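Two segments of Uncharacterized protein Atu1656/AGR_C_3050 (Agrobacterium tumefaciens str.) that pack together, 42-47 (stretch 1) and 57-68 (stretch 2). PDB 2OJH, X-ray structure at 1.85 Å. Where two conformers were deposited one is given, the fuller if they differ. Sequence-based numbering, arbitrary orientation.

Stretch 1 42-47: ELFEAP
Stretch 2 (57-68) LLNSEGLLYRLS

A strand segment pairs antiparallel with the first arm of a β-hairpin through one hydrogen-bonded residue pair, and the ring of Phe 44 packs across the hairpin beside that pair. The strand at 45-47 and strand 57-60 run at 170° with axes 5.1 Å apart at closest approach; a type I' turn from Ser 60 to Leu 63 connects 57-60 to 63-68. In the hairpin, Leu 58 N to Tyr 65 O is 2.9 Å and Tyr 65 N to Leu 58 O 2.8 Å; Ser 60 N donates to Leu 63 O (2.9 Å) and Leu 63 N to Ser 60 O (3.1 Å). The turn residues Glu 61 (phi/psi 54/42) and Gly 62 (88/-4) have positive phi; at the latter a CB would jam against the preceding carbonyl O.

Across the contact, Glu 45 faces Asn 59 (CA to CA 5.3 Å): Glu 45 N donates to Asn 59 O at 2.8 Å, bent to 137°, and Asn 59 N to Glu 45 O at 3.1 Å and 159°. Their side chains share one face of the sheet, Glu 45 with chi1 m and chi2 t, Asn 59 with chi1 p. Ala 46 (58/64) then departs from extended geometry. Beyond it the approach continues as a CA-H...O contact, with Pro 47 CA 3.2 Å from Leu 57 O. Pro 47 CB lies 3.8 Å from Leu 58 CD2 (Leu 58 m, m).

On the other side of the pair, Phe 44 (-115/146) sets its CA 4.7 Å from Ser 60 CA. Its chi1 of -91° lies between wells and chi2 is 68°. The CA-to-CB bond of Ser 60 points toward the 42-47 segment, and CB sits over the face of the Phe 44 ring, 3.6 Å from the centroid and 6° off the normal, a CH-pi contact. With chi1 t, Ser 60 OG donates to Leu 43 O at 2.7 Å, so one serine serves both ring and backbone. Leu 58 CB lies at the ring edge, 3.9 Å from Phe 44 CD2. Tyr 65 (m) meets the phenyl obliquely, centroids 5.3 Å apart and planes at 49°, with Phe 44 CE2 3.8 Å from Tyr 65 CD1.

Two waters link the loop to the turn. One accepts from Leu 43 N (2.9 Å) and donates to Glu 42 OE1 (2.9 Å) and Glu 61 OE2 (2.8 Å), both glutamates being m, m; the other accepts from Glu 61 N (2.9 Å) and donates to Leu 43 O (2.8 Å) and Glu 45 OE2 (3.1 Å).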

# COMPACT_ATOMS: atom_id res chain seq x y z
N GLU A 42 -7.66 -19.04 -3.94
CA GLU A 42 -8.19 -18.02 -3.05
C GLU A 42 -7.84 -16.62 -3.54
O GLU A 42 -7.03 -16.46 -4.46
CB GLU A 42 -7.67 -18.24 -1.62
CG GLU A 42 -7.86 -19.67 -1.10
CD GLU A 42 -9.32 -20.03 -0.85
OE1 GLU A 42 -10.13 -19.12 -0.57
OE2 GLU A 42 -9.66 -21.22 -0.93
N LEU A 43 -8.46 -15.61 -2.92
CA LEU A 43 -8.17 -14.21 -3.25
C LEU A 43 -7.23 -13.64 -2.19
O LEU A 43 -7.63 -13.45 -1.03
CB LEU A 43 -9.48 -13.42 -3.31
CG LEU A 43 -9.45 -12.03 -3.95
CD1 LEU A 43 -9.22 -12.16 -5.44
CD2 LEU A 43 -10.78 -11.35 -3.68
N PHE A 44 -5.97 -13.44 -2.57
CA PHE A 44 -4.96 -12.91 -1.66
C PHE A 44 -4.57 -11.56 -2.21
O PHE A 44 -4.54 -11.37 -3.44
CB PHE A 44 -3.74 -13.82 -1.58
CG PHE A 44 -3.84 -14.84 -0.50
CD1 PHE A 44 -4.77 -15.88 -0.58
CD2 PHE A 44 -3.03 -14.74 0.62
CE1 PHE A 44 -4.87 -16.83 0.43
CE2 PHE A 44 -3.13 -15.68 1.65
CZ PHE A 44 -4.05 -16.72 1.55
N GLU A 45 -4.26 -10.62 -1.31
CA GLU A 45 -4.12 -9.22 -1.71
C GLU A 45 -2.97 -8.48 -1.07
O GLU A 45 -2.60 -8.77 0.06
CB GLU A 45 -5.45 -8.48 -1.41
CG GLU A 45 -6.65 -9.10 -2.17
CD GLU A 45 -7.93 -8.33 -2.05
OE1 GLU A 45 -8.10 -7.35 -2.80
OE2 GLU A 45 -8.81 -8.75 -1.24
N ALA A 46 -2.43 -7.51 -1.80
CA ALA A 46 -1.68 -6.39 -1.15
C ALA A 46 -0.48 -6.77 -0.27
O ALA A 46 -0.46 -6.54 0.96
CB ALA A 46 -2.68 -5.45 -0.38
N PRO A 47 0.56 -7.36 -0.90
CA PRO A 47 1.70 -7.81 -0.10
C PRO A 47 2.57 -6.65 0.45
O PRO A 47 2.83 -5.67 -0.27
CB PRO A 47 2.50 -8.65 -1.12
CG PRO A 47 2.18 -8.04 -2.45
CD PRO A 47 0.72 -7.64 -2.34
N LEU A 57 3.74 -10.24 3.81
CA LEU A 57 2.51 -10.11 4.58
C LEU A 57 1.34 -9.76 3.65
O LEU A 57 1.34 -8.70 2.97
CB LEU A 57 2.68 -9.10 5.72
CG LEU A 57 1.52 -8.98 6.73
CD1 LEU A 57 1.48 -10.20 7.65
CD2 LEU A 57 1.68 -7.68 7.51
N LEU A 58 0.38 -10.67 3.57
CA LEU A 58 -0.78 -10.53 2.67
C LEU A 58 -2.09 -10.56 3.46
O LEU A 58 -2.16 -11.14 4.54
CB LEU A 58 -0.84 -11.71 1.69
CG LEU A 58 0.07 -11.89 0.46
CD1 LEU A 58 -0.33 -11.10 -0.75
CD2 LEU A 58 1.57 -11.77 0.76
N ASN A 59 -3.15 -10.00 2.89
CA ASN A 59 -4.48 -10.30 3.45
C ASN A 59 -5.33 -11.13 2.52
O ASN A 59 -5.20 -11.08 1.28
CB ASN A 59 -5.23 -9.02 3.89
CG ASN A 59 -5.43 -8.06 2.74
OD1 ASN A 59 -4.48 -7.43 2.29
ND2 ASN A 59 -6.65 -7.97 2.25
N SER A 60 -6.25 -11.87 3.13
CA SER A 60 -7.23 -12.63 2.39
C SER A 60 -8.48 -12.82 3.24
O SER A 60 -8.43 -13.38 4.36
CB SER A 60 -6.65 -13.99 2.00
OG SER A 60 -7.61 -14.76 1.29
N GLU A 61 -9.60 -12.35 2.70
CA GLU A 61 -10.92 -12.53 3.31
C GLU A 61 -10.96 -12.04 4.76
O GLU A 61 -11.52 -12.70 5.64
CB GLU A 61 -11.37 -14.00 3.20
CG GLU A 61 -11.33 -14.57 1.78
CD GLU A 61 -12.39 -13.97 0.86
OE1 GLU A 61 -13.39 -13.41 1.37
OE2 GLU A 61 -12.24 -14.06 -0.39
N GLY A 62 -10.32 -10.89 4.99
CA GLY A 62 -10.33 -10.23 6.30
C GLY A 62 -9.25 -10.63 7.29
O GLY A 62 -9.16 -10.05 8.38
N LEU A 63 -8.44 -11.62 6.92
CA LEU A 63 -7.38 -12.14 7.78
C LEU A 63 -6.01 -11.84 7.23
O LEU A 63 -5.86 -11.63 6.02
CB LEU A 63 -7.54 -13.65 7.96
CG LEU A 63 -8.83 -14.12 8.67
CD1 LEU A 63 -8.83 -15.64 8.73
CD2 LEU A 63 -8.96 -13.55 10.09
N LEU A 64 -5.00 -11.79 8.11
CA LEU A 64 -3.63 -11.54 7.65
C LEU A 64 -2.81 -12.83 7.65
O LEU A 64 -2.95 -13.66 8.56
CB LEU A 64 -2.91 -10.56 8.57
CG LEU A 64 -3.08 -9.06 8.44
CD1 LEU A 64 -2.07 -8.47 9.41
CD2 LEU A 64 -2.77 -8.61 7.02
N TYR A 65 -1.92 -12.96 6.66
CA TYR A 65 -1.06 -14.14 6.53
C TYR A 65 0.40 -13.81 6.22
O TYR A 65 0.68 -12.92 5.41
CB TYR A 65 -1.58 -15.04 5.41
CG TYR A 65 -2.96 -15.59 5.62
CD1 TYR A 65 -4.08 -14.86 5.26
CD2 TYR A 65 -3.15 -16.86 6.15
CE1 TYR A 65 -5.38 -15.37 5.45
CE2 TYR A 65 -4.43 -17.39 6.33
CZ TYR A 65 -5.54 -16.62 5.98
OH TYR A 65 -6.81 -17.12 6.16
N ARG A 66 1.32 -14.55 6.84
CA ARG A 66 2.73 -14.49 6.44
C ARG A 66 3.05 -15.62 5.44
O ARG A 66 2.67 -16.78 5.66
CB ARG A 66 3.65 -14.63 7.67
CG ARG A 66 3.48 -13.56 8.73
CD ARG A 66 4.43 -13.76 9.90
NE ARG A 66 3.86 -13.20 11.13
CZ ARG A 66 3.11 -13.89 12.01
NH1 ARG A 66 2.64 -13.29 13.11
NH2 ARG A 66 2.82 -15.17 11.80
N LEU A 67 3.75 -15.28 4.36
CA LEU A 67 4.23 -16.26 3.39
C LEU A 67 5.75 -16.18 3.32
O LEU A 67 6.29 -15.16 2.85
CB LEU A 67 3.65 -16.00 2.00
CG LEU A 67 2.19 -16.34 1.72
CD1 LEU A 67 1.17 -15.47 2.50
CD2 LEU A 67 1.99 -16.14 0.23
N SER A 68 6.43 -17.22 3.81
CA SER A 68 7.89 -17.25 3.83
C SER A 68 8.48 -17.32 2.43
O SER A 68 8.01 -18.06 1.59
CB SER A 68 8.38 -18.44 4.66
OG SER A 68 9.79 -18.38 4.75
O HOH W 1 -10.71 -16.30 -1.20
O HOH W 2 -9.38 -11.50 -0.02